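Local coordinates for protein CMP-sialic acid transporter 1 (Zea mays, PDB 6I1R) that binds cytidine monophosphate between its transmembrane helices and probably carries CMP-sialic acid from the cytoplasm into the Golgi, at residues 7-15 and 265-276; 75-86 and 198-209. The protein carries 5 engineered substitutions. All coordinates share one frame; numbering follows the deposited sequence.

Overall arrangement
From the N terminus, the chain enters helix 3-24, whose residues 7-15 make one side of contact 1. The partner, 265-276 on helix 259-279, arrives after 249 intervening residues, and contact 1 thus closes a loop spanning most of the chain. Contact 2 is nested inside it: 75-86 on helix 76-92 meets 198-209 on helix 191-216, closing a smaller loop of 111 residues. The two contacts lie on opposite sides of the chain's centre, about 25 Å apart between contact centres and about 10 Å between nearest atoms, without touching. Contact 1 joins the first helix to a late one, whereas contact 2 forms much of the nucleotide pocket.

Contact 1: 7-15 and 265-276; sequences AALLTILTS and STSMAMLLTMVL
Helices 7-15 and 265-276 run broadly in the same direction and cross at -43°, their axes 8.1 Å apart at closest approach; the CA atoms of Thr11 and Ala269 mark this crossing, 4.7 Å from each other. So short a separation rests on small residues. At one end two hydroxyls and two backbone carbonyls cluster. Thr11 OG1 lies 3.2 Å from Ser265 O and 3.0 Å from Ala7 O of its own helix, so its one proton has two possible acceptors. Ser265 OG is likewise 3.1 Å from Ala7 O, but it also bonds to Val261 O one turn back in its own helix. With Thr11 OG1 beside the backbone N (chi1 -58°), the CG2 branch is carried over the Met268-Ala269 peptide. Thr14 meets the same helix further along, its CG2 resting 3.6 Å from Ala269 CB, while its OG1 bonds back to Leu10 O. Ser15 is a knob in the hole formed by Ala269, Leu272, Thr273 and Leu276. Its hydroxyl stands between backbone N and carbonyl carbon (chi1 80°), which brings OG to 3.5 Å from Leu272 CD2 and lets it bond to Ile12 O at 3.0 Å. The donor there sits above the carbonyl plane. Beyond the pair, Leu10 continues onto helix 234-256 and Met268 onto helix 287-304. Ala7, Thr11 and Ser15 on one helix, and Ser265, Ala269 and Thr273 on the other, repeat every four residues: the small-xxx-small pattern of closely packed, right-handed transmembrane helix crossings, here within the nucleotide-sugar transporter fold.

Contact 2: 75-86 and 198-209; sequences YVVPSVIYLIHN and LYTFGVIFNMGW. With C5P (cytidine-5'-monophosphate), chain D.
Val76 CG2 sits over the centre of the Phe201 ring in a CH-pi contact, 3.5 Å from the centroid and 15° off the ring normal. Ser79 CB takes a face of Phe205 in the same way, though offset toward the rim; it lies 4.1 Å from that centroid. The N3 and N4 edge of the cytosine points onto one face of the steeply inclined Trp209 indole, N3 3.6 Å above its plane and off toward its rim. The face of Tyr82 receives the phosphate oxygen O1P, 3.2 Å above its plane. Asn86 reaches the tryptophan with OD1 3.3 Å from Trp209 CZ2, amide and ring planes perpendicular; its CG, anti to the backbone N (chi1 -161°), brings the amide close to both indole and cytosine. Phe205 is a knob among Val76, Ser79, Val80 and Leu83, with Val80 CG2 3.6 Å from Phe205 CE2. Ser79 OG nears Gly202 N at an angle too poor for a hydrogen bond. Leu198 packs across Tyr75, its CB 3.8 Å from Tyr75 CD2. An alanine in place of Trp209 would probably leave the N3 and N4 edge of the cytosine less confined and take from Asn86 OD1 and Leu83 CD1 the ring they touch. The helices, 8.5 Å apart at a -36° crossing, bring their CA atoms nearest at Tyr75 and Leu198 and hold CMP further along, in the nucleotide pocket of this outward-facing transporter.

Contact 1: 7-15 and 265-276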
loop_
_atom_site.group_PDB
_atom_site.type_symbol
_atom_site.label_atom_id
_atom_site.label_comp_id
_atom_site.label_asym_id
_atom_site.label_seq_id
_atom_site.Cartn_x
_atom_site.Cartn_y
_atom_site.Cartn_z
ATOM N N ALA B 7 -7.716 30.297 5.011
ATOM C CA ALA B 7 -8.510 29.130 5.416
ATOM C C ALA B 7 -9.186 28.491 4.195
ATOM O O ALA B 7 -9.239 27.264 4.084
ATOM C CB ALA B 7 -9.530 29.538 6.452
ATOM N N ALA B 8 -9.707 29.325 3.298
ATOM C CA ALA B 8 -10.340 28.843 2.069
ATOM C C ALA B 8 -9.289 28.186 1.167
ATOM O O ALA B 8 -9.545 27.141 0.567
ATOM C CB ALA B 8 -11.033 29.984 1.364
ATOM N N LEU B 9 -8.114 28.807 1.082
ATOM C CA LEU B 9 -7.018 28.297 0.256
ATOM C C LEU B 9 -6.513 26.967 0.830
ATOM O O LEU B 9 -6.198 26.049 0.075
ATOM C CB LEU B 9 -5.899 29.343 0.201
ATOM C CG LEU B 9 -4.687 28.981 -0.659
ATOM C CD1 LEU B 9 -5.088 28.750 -2.110
ATOM C CD2 LEU B 9 -3.621 30.061 -0.567
ATOM N N LEU B 10 -6.438 26.872 2.155
ATOM C CA LEU B 10 -6.046 25.624 2.813
ATOM C C LEU B 10 -7.053 24.523 2.458
ATOM O O LEU B 10 -6.661 23.392 2.195
ATOM C CB LEU B 10 -5.970 25.840 4.330
ATOM C CG LEU B 10 -5.614 24.608 5.163
ATOM C CD1 LEU B 10 -4.306 23.987 4.696
ATOM C CD2 LEU B 10 -5.534 24.960 6.640
ATOM N N THR B 11 -8.341 24.863 2.442
ATOM C CA THR B 11 -9.384 23.911 2.052
ATOM C C THR B 11 -9.138 23.443 0.613
ATOM O O THR B 11 -9.134 22.242 0.343
ATOM C CB THR B 11 -10.784 24.518 2.221
ATOM O OG1 THR B 11 -10.933 24.896 3.589
ATOM C CG2 THR B 11 -11.897 23.571 1.830
ATOM N N ILE B 12 -8.920 24.390 -0.297
ATOM C CA ILE B 12 -8.672 24.059 -1.701
ATOM C C ILE B 12 -7.455 23.129 -1.794
ATOM O O ILE B 12 -7.515 22.107 -2.476
ATOM C CB ILE B 12 -8.495 25.335 -2.554
ATOM C CG1 ILE B 12 -9.802 26.127 -2.682
ATOM C CG2 ILE B 12 -7.908 25.007 -3.921
ATOM C CD1 ILE B 12 -10.933 25.370 -3.345
ATOM N N LEU B 13 -6.371 23.464 -1.099
ATOM C CA LEU B 13 -5.116 22.719 -1.259
ATOM C C LEU B 13 -5.127 21.432 -0.420
ATOM O O LEU B 13 -4.482 20.465 -0.809
ATOM C CB LEU B 13 -3.930 23.619 -0.892
ATOM C CG LEU B 13 -3.597 24.722 -1.899
ATOM C CD1 LEU B 13 -2.421 25.556 -1.419
ATOM C CD2 LEU B 13 -3.305 24.145 -3.277
ATOM N N THR B 14 -5.842 21.385 0.704
ATOM C CA THR B 14 -5.902 20.143 1.501
ATOM C C THR B 14 -6.624 19.049 0.699
ATOM O O THR B 14 -6.322 17.864 0.861
ATOM C CB THR B 14 -6.564 20.367 2.869
ATOM O OG1 THR B 14 -5.771 21.289 3.617
ATOM C CG2 THR B 14 -6.711 19.094 3.675
ATOM N N SER B 15 -7.565 19.442 -0.160
ATOM C CA SER B 15 -8.287 18.485 -1.006
ATOM C C SER B 15 -7.465 18.150 -2.258
ATOM O O SER B 15 -7.643 17.082 -2.839
ATOM C CB SER B 15 -9.659 18.999 -1.371
ATOM O OG SER B 15 -9.592 19.933 -2.438
ATOM N N SER B 265 -11.325 24.138 8.075
ATOM C CA SER B 265 -10.733 24.042 6.730
ATOM C C SER B 265 -10.522 22.573 6.344
ATOM O O SER B 265 -10.894 22.157 5.245
ATOM C CB SER B 265 -9.436 24.809 6.643
ATOM O OG SER B 265 -9.634 26.185 6.928
ATOM N N THR B 266 -9.920 21.813 7.257
ATOM C CA THR B 266 -9.609 20.393 7.061
ATOM C C THR B 266 -10.897 19.596 6.818
ATOM O O THR B 266 -10.945 18.727 5.948
ATOM C CB THR B 266 -8.874 19.814 8.278
ATOM O OG1 THR B 266 -8.256 20.881 8.998
ATOM C CG2 THR B 266 -7.825 18.790 7.904
ATOM N N SER B 267 -11.921 19.894 7.613
ATOM C CA SER B 267 -13.202 19.196 7.529
ATOM C C SER B 267 -13.866 19.470 6.175
ATOM O O SER B 267 -14.322 18.542 5.507
ATOM C CB SER B 267 -14.104 19.587 8.672
ATOM O OG SER B 267 -13.555 19.175 9.916
ATOM N N MET B 268 -13.896 20.739 5.773
ATOM C CA MET B 268 -14.544 21.147 4.520
ATOM C C MET B 268 -13.754 20.617 3.316
ATOM O O MET B 268 -14.320 20.436 2.237
ATOM C CB MET B 268 -14.651 22.673 4.419
ATOM C CG MET B 268 -15.548 23.299 5.473
ATOM S SD MET B 268 -17.209 22.588 5.516
ATOM C CE MET B 268 -17.651 22.924 7.220
ATOM N N ALA B 269 -12.455 20.386 3.494
ATOM C CA ALA B 269 -11.633 19.777 2.447
ATOM C C ALA B 269 -12.095 18.336 2.199
ATOM O O ALA B 269 -12.237 17.905 1.053
ATOM C CB ALA B 269 -10.177 19.823 2.843
ATOM N N MET B 270 -12.334 17.614 3.290
ATOM C CA MET B 270 -12.748 16.213 3.246
ATOM C C MET B 270 -14.098 16.082 2.529
ATOM O O MET B 270 -14.338 15.090 1.840
ATOM C CB MET B 270 -12.869 15.643 4.662
ATOM C CG MET B 270 -12.976 14.132 4.709
ATOM S SD MET B 270 -14.109 13.570 6.003
ATOM C CE MET B 270 -15.685 13.985 5.259
ATOM N N LEU B 271 -14.978 17.067 2.701
ATOM C CA LEU B 271 -16.269 17.068 2.007
ATOM C C LEU B 271 -16.051 17.365 0.519
ATOM O O LEU B 271 -16.643 16.707 -0.336
ATOM C CB LEU B 271 -17.204 18.105 2.640
ATOM C CG LEU B 271 -17.770 17.745 4.014
ATOM C CD1 LEU B 271 -18.585 18.900 4.574
ATOM C CD2 LEU B 271 -18.616 16.481 3.950
ATOM N N LEU B 272 -15.203 18.350 0.219
ATOM C CA LEU B 272 -14.929 18.740 -1.167
ATOM C C LEU B 272 -14.332 17.552 -1.932
ATOM O O LEU B 272 -14.701 17.308 -3.082
ATOM C CB LEU B 272 -13.978 19.943 -1.177
ATOM C CG LEU B 272 -13.626 20.504 -2.555
ATOM C CD1 LEU B 272 -14.869 20.982 -3.289
ATOM C CD2 LEU B 272 -12.615 21.635 -2.436
ATOM N N THR B 273 -13.420 16.825 -1.288
ATOM C CA THR B 273 -12.770 15.654 -1.893
ATOM C C THR B 273 -13.828 14.644 -2.360
ATOM O O THR B 273 -13.742 14.121 -3.471
ATOM C CB THR B 273 -11.782 14.997 -0.918
ATOM O OG1 THR B 273 -10.660 15.868 -0.764
ATOM C CG2 THR B 273 -11.297 13.641 -1.380
ATOM N N MET B 274 -14.808 14.374 -1.501
ATOM C CA MET B 274 -15.881 13.426 -1.814
ATOM C C MET B 274 -16.736 13.957 -2.971
ATOM O O MET B 274 -17.145 13.185 -3.840
ATOM C CB MET B 274 -16.773 13.180 -0.593
ATOM C CG MET B 274 -16.207 12.161 0.376
ATOM S SD MET B 274 -16.927 12.306 2.030
ATOM C CE MET B 274 -16.841 10.603 2.583
ATOM N N VAL B 275 -17.004 15.262 -2.980
ATOM C CA VAL B 275 -17.804 15.881 -4.044
ATOM C C VAL B 275 -17.030 15.798 -5.367
ATOM O O VAL B 275 -17.619 15.513 -6.410
ATOM C CB VAL B 275 -18.190 17.336 -3.702
ATOM C CG1 VAL B 275 -18.794 18.063 -4.895
ATOM C CG2 VAL B 275 -19.134 17.403 -2.511
ATOM N N LEU B 276 -15.722 16.043 -5.323
ATOM C CA LEU B 276 -14.899 16.012 -6.539
ATOM C C LEU B 276 -14.715 14.563 -7.010
ATOM O O LEU B 276 -14.674 14.310 -8.212
ATOM C CB LEU B 276 -13.550 16.691 -6.265
ATOM C CG LEU B 276 -13.596 18.213 -6.124
ATOM C CD1 LEU B 276 -12.263 18.755 -5.631
ATOM C CD2 LEU B 276 -13.983 18.876 -7.439
#

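Contact 2: 75-86 and 198-209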
loop_
_atom_site.group_PDB
_atom_site.type_symbol
_atom_site.label_atom_id
_atom_site.label_comp_id
_atom_site.label_asym_id
_atom_site.label_seq_id
_atom_site.Cartn_x
_atom_site.Cartn_y
_atom_site.Cartn_z
ATOM N N TYR B 75 10.203 24.040 20.783
ATOM C CA TYR B 75 9.730 23.632 19.453
ATOM C C TYR B 75 9.969 22.132 19.224
ATOM O O TYR B 75 9.561 21.601 18.188
ATOM C CB TYR B 75 10.390 24.487 18.367
ATOM C CG TYR B 75 9.898 25.912 18.324
ATOM C CD1 TYR B 75 10.468 26.890 19.124
ATOM C CD2 TYR B 75 8.854 26.284 17.494
ATOM C CE1 TYR B 75 10.019 28.201 19.094
ATOM C CE2 TYR B 75 8.394 27.590 17.451
ATOM C CZ TYR B 75 8.978 28.553 18.255
ATOM O OH TYR B 75 8.532 29.843 18.224
ATOM N N VAL B 76 10.604 21.448 20.176
ATOM C CA VAL B 76 10.808 19.997 20.083
ATOM C C VAL B 76 9.457 19.298 20.292
ATOM O O VAL B 76 9.152 18.312 19.620
ATOM C CB VAL B 76 11.851 19.490 21.105
ATOM C CG1 VAL B 76 12.099 17.995 20.962
ATOM C CG2 VAL B 76 13.171 20.244 21.022
ATOM N N VAL B 77 8.651 19.841 21.205
ATOM C CA VAL B 77 7.496 19.131 21.771
ATOM C C VAL B 77 6.583 18.623 20.645
ATOM O O VAL B 77 6.295 17.428 20.596
ATOM C CB VAL B 77 6.736 20.006 22.790
ATOM C CG1 VAL B 77 5.414 19.381 23.214
ATOM C CG2 VAL B 77 7.593 20.313 24.010
ATOM N N PRO B 78 6.141 19.507 19.728
ATOM C CA PRO B 78 5.253 19.035 18.652
ATOM C C PRO B 78 5.789 17.779 17.947
ATOM O O PRO B 78 5.022 16.856 17.667
ATOM C CB PRO B 78 5.174 20.202 17.658
ATOM C CG PRO B 78 5.420 21.410 18.515
ATOM C CD PRO B 78 6.434 20.934 19.535
ATOM N N SER B 79 7.094 17.749 17.689
ATOM C CA SER B 79 7.728 16.616 17.009
ATOM C C SER B 79 7.669 15.360 17.887
ATOM O O SER B 79 7.482 14.257 17.370
ATOM C CB SER B 79 9.147 16.941 16.609
ATOM O OG SER B 79 9.171 17.870 15.536
ATOM N N VAL B 80 7.832 15.523 19.200
ATOM C CA VAL B 80 7.745 14.396 20.137
ATOM C C VAL B 80 6.309 13.858 20.141
ATOM O O VAL B 80 6.105 12.644 20.148
ATOM C CB VAL B 80 8.201 14.786 21.558
ATOM C CG1 VAL B 80 7.754 13.772 22.603
ATOM C CG2 VAL B 80 9.707 14.988 21.627
ATOM N N ILE B 81 5.328 14.758 20.144
ATOM C CA ILE B 81 3.922 14.354 20.130
ATOM C C ILE B 81 3.646 13.594 18.827
ATOM O O ILE B 81 3.089 12.498 18.847
ATOM C CB ILE B 81 2.974 15.563 20.290
ATOM C CG1 ILE B 81 3.197 16.310 21.610
ATOM C CG2 ILE B 81 1.523 15.127 20.140
ATOM C CD1 ILE B 81 2.601 17.700 21.637
ATOM N N TYR B 82 4.054 14.184 17.705
ATOM C CA TYR B 82 3.779 13.615 16.383
ATOM C C TYR B 82 4.454 12.244 16.234
ATOM O O TYR B 82 3.910 11.363 15.569
ATOM C CB TYR B 82 4.221 14.572 15.271
ATOM C CG TYR B 82 3.233 15.661 14.933
ATOM C CD1 TYR B 82 1.914 15.361 14.626
ATOM C CD2 TYR B 82 3.617 16.993 14.890
ATOM C CE1 TYR B 82 0.999 16.352 14.310
ATOM C CE2 TYR B 82 2.715 17.997 14.574
ATOM C CZ TYR B 82 1.401 17.676 14.281
ATOM O OH TYR B 82 0.504 18.655 13.966
ATOM N N LEU B 83 5.629 12.073 16.841
ATOM C CA LEU B 83 6.332 10.781 16.839
ATOM C C LEU B 83 5.481 9.737 17.570
ATOM O O LEU B 83 5.244 8.640 17.058
ATOM C CB LEU B 83 7.694 10.952 17.521
ATOM C CG LEU B 83 8.552 9.691 17.632
ATOM C CD1 LEU B 83 9.222 9.371 16.304
ATOM C CD2 LEU B 83 9.594 9.839 18.730
ATOM N N ILE B 84 5.039 10.096 18.772
ATOM C CA ILE B 84 4.227 9.211 19.609
ATOM C C ILE B 84 2.910 8.920 18.878
ATOM O O ILE B 84 2.450 7.779 18.834
ATOM C CB ILE B 84 4.002 9.835 21.004
ATOM C CG1 ILE B 84 5.317 9.981 21.777
ATOM C CG2 ILE B 84 2.976 9.042 21.800
ATOM C CD1 ILE B 84 5.284 11.043 22.853
ATOM N N HIS B 85 2.334 9.964 18.288
ATOM C CA HIS B 85 1.102 9.857 17.513
ATOM C C HIS B 85 1.245 8.798 16.413
ATOM O O HIS B 85 0.371 7.956 16.260
ATOM C CB HIS B 85 0.724 11.224 16.930
ATOM C CG HIS B 85 -0.574 11.225 16.198
ATOM N ND1 HIS B 85 -0.645 11.197 14.824
ATOM C CD2 HIS B 85 -1.848 11.263 16.644
ATOM C CE1 HIS B 85 -1.912 11.221 14.455
ATOM N NE2 HIS B 85 -2.666 11.241 15.549
ATOM N N ASN B 86 2.349 8.830 15.668
ATOM C CA ASN B 86 2.539 7.919 14.532
ATOM C C ASN B 86 2.607 6.464 15.019
ATOM O O ASN B 86 2.141 5.559 14.323
ATOM C CB ASN B 86 3.775 8.281 13.705
ATOM C CG ASN B 86 3.740 7.685 12.312
ATOM O OD1 ASN B 86 4.494 6.765 12.005
ATOM N ND2 ASN B 86 2.856 8.192 11.468
ATOM N N LEU B 198 10.671 25.242 14.346
ATOM C CA LEU B 198 9.660 24.185 14.362
ATOM C C LEU B 198 10.052 23.075 13.379
ATOM O O LEU B 198 10.117 21.905 13.754
ATOM C CB LEU B 198 8.304 24.798 13.995
ATOM C CG LEU B 198 7.114 23.839 13.989
ATOM C CD1 LEU B 198 6.871 23.257 15.374
ATOM C CD2 LEU B 198 5.863 24.538 13.479
ATOM N N TYR B 199 10.328 23.460 12.135
ATOM C CA TYR B 199 10.539 22.505 11.044
ATOM C C TYR B 199 11.963 21.935 11.070
ATOM O O TYR B 199 12.230 20.946 10.388
ATOM C CB TYR B 199 10.235 23.161 9.692
ATOM C CG TYR B 199 8.816 23.646 9.531
ATOM C CD1 TYR B 199 7.744 22.907 10.008
ATOM C CD2 TYR B 199 8.537 24.841 8.883
ATOM C CE1 TYR B 199 6.438 23.345 9.860
ATOM C CE2 TYR B 199 7.237 25.292 8.725
ATOM C CZ TYR B 199 6.183 24.540 9.213
ATOM O OH TYR B 199 4.898 24.971 9.061
ATOM N N THR B 200 12.874 22.542 11.830
ATOM C CA THR B 200 14.201 21.951 12.026
ATOM C C THR B 200 14.050 20.667 12.852
ATOM O O THR B 200 14.526 19.603 12.452
ATOM C CB THR B 200 15.173 22.955 12.664
ATOM O OG1 THR B 200 15.518 23.907 11.659
ATOM C CG2 THR B 200 16.435 22.317 13.202
ATOM N N PHE B 201 13.364 20.775 13.985
ATOM C CA PHE B 201 13.153 19.631 14.871
ATOM C C PHE B 201 12.334 18.553 14.150
ATOM O O PHE B 201 12.576 17.359 14.339
ATOM C CB PHE B 201 12.492 20.079 16.176
ATOM C CG PHE B 201 13.413 20.819 17.113
ATOM C CD1 PHE B 201 14.528 20.192 17.649
ATOM C CD2 PHE B 201 13.167 22.139 17.463
ATOM C CE1 PHE B 201 15.380 20.870 18.509
ATOM C CE2 PHE B 201 14.019 22.813 18.326
ATOM C CZ PHE B 201 15.122 22.177 18.849
ATOM N N GLY B 202 11.381 18.973 13.321
ATOM C CA GLY B 202 10.600 18.042 12.505
ATOM C C GLY B 202 11.475 17.261 11.538
ATOM O O GLY B 202 11.330 16.044 11.412
ATOM N N VAL B 203 12.381 17.959 10.854
ATOM C CA VAL B 203 13.342 17.312 9.955
ATOM C C VAL B 203 14.169 16.305 10.766
ATOM O O VAL B 203 14.269 15.142 10.388
ATOM C CB VAL B 203 14.236 18.342 9.232
ATOM C CG1 VAL B 203 15.565 17.753 8.781
ATOM C CG2 VAL B 203 13.513 18.973 8.051
ATOM N N ILE B 204 14.730 16.760 11.883
ATOM C CA ILE B 204 15.571 15.917 12.743
ATOM C C ILE B 204 14.803 14.640 13.111
ATOM O O ILE B 204 15.317 13.534 12.937
ATOM C CB ILE B 204 16.037 16.697 13.993
ATOM C CG1 ILE B 204 17.020 17.814 13.629
ATOM C CG2 ILE B 204 16.627 15.759 15.036
ATOM C CD1 ILE B 204 17.052 18.954 14.620
ATOM N N PHE B 205 13.573 14.794 13.599
ATOM C CA PHE B 205 12.806 13.655 14.125
ATOM C C PHE B 205 12.348 12.738 12.981
ATOM O O PHE B 205 12.455 11.518 13.104
ATOM C CB PHE B 205 11.627 14.136 14.975
ATOM C CG PHE B 205 11.950 14.367 16.430
ATOM C CD1 PHE B 205 12.901 15.304 16.809
ATOM C CD2 PHE B 205 11.297 13.654 17.424
ATOM C CE1 PHE B 205 13.194 15.516 18.148
ATOM C CE2 PHE B 205 11.590 13.869 18.763
ATOM C CZ PHE B 205 12.539 14.799 19.122
ATOM N N ASN B 206 11.839 13.312 11.888
ATOM C CA ASN B 206 11.516 12.537 10.674
ATOM C C ASN B 206 12.710 11.659 10.279
ATOM O O ASN B 206 12.542 10.502 9.897
ATOM C CB ASN B 206 11.157 13.432 9.481
ATOM C CG ASN B 206 9.670 13.656 9.311
ATOM O OD1 ASN B 206 9.160 14.729 9.620
ATOM N ND2 ASN B 206 8.968 12.657 8.803
ATOM N N MET B 207 13.903 12.242 10.367
ATOM C CA MET B 207 15.147 11.603 9.942
ATOM C C MET B 207 15.528 10.496 10.932
ATOM O O MET B 207 15.908 9.397 10.525
ATOM C CB MET B 207 16.275 12.638 9.867
ATOM C CG MET B 207 17.465 12.203 9.039
ATOM S SD MET B 207 18.440 13.620 8.463
ATOM C CE MET B 207 18.900 14.367 10.025
ATOM N N GLY B 208 15.426 10.799 12.226
ATOM C CA GLY B 208 15.679 9.820 13.283
ATOM C C GLY B 208 14.735 8.629 13.202
ATOM O O GLY B 208 15.111 7.511 13.558
ATOM N N TRP B 209 13.511 8.871 12.736
ATOM C CA TRP B 209 12.531 7.803 12.532
ATOM C C TRP B 209 13.050 6.829 11.467
ATOM O O TRP B 209 13.108 5.620 11.694
ATOM C CB TRP B 209 11.165 8.391 12.149
ATOM C CG TRP B 209 10.036 7.407 12.198
ATOM C CD1 TRP B 209 9.573 6.743 13.297
ATOM C CD2 TRP B 209 9.211 6.984 11.098
ATOM N NE1 TRP B 209 8.525 5.930 12.955
ATOM C CE2 TRP B 209 8.280 6.057 11.614
ATOM C CE3 TRP B 209 9.170 7.290 9.732
ATOM C CZ2 TRP B 209 7.323 5.438 10.811
ATOM C CZ3 TRP B 209 8.225 6.677 8.939
ATOM C CH2 TRP B 209 7.315 5.764 9.474
HETATM O O3P C5P D . 4.813 18.010 9.784
HETATM P P C5P D . 4.574 16.755 10.588
HETATM O O1P C5P D . 3.411 16.842 11.547
HETATM O O2P C5P D . 4.623 15.479 9.783
HETATM O "O5'" C5P D . 5.863 16.659 11.549
HETATM C "C5'" C5P D . 6.778 15.572 11.429
HETATM C "C4'" C5P D . 6.824 14.800 12.741
HETATM O "O4'" C5P D . 5.868 13.737 12.709
HETATM C "C3'" C5P D . 8.198 14.189 12.975
HETATM O "O3'" C5P D . 8.792 14.766 14.144
HETATM C "C2'" C5P D . 7.976 12.687 13.106
HETATM O "O2'" C5P D . 8.403 12.171 14.373
HETATM C "C1'" C5P D . 6.480 12.464 12.940
HETATM N N1 C5P D . 6.236 11.576 11.801
HETATM C C2 C5P D . 6.587 10.214 11.883
HETATM N N3 C5P D . 6.365 9.389 10.837
HETATM C C4 C5P D . 5.805 9.863 9.703
HETATM C C5 C5P D . 5.454 11.205 9.608
HETATM C C6 C5P D . 5.681 12.055 10.683
HETATM O O2 C5P D . 7.106 9.767 12.929
HETATM N N4 C5P D . 5.585 9.030 8.657
#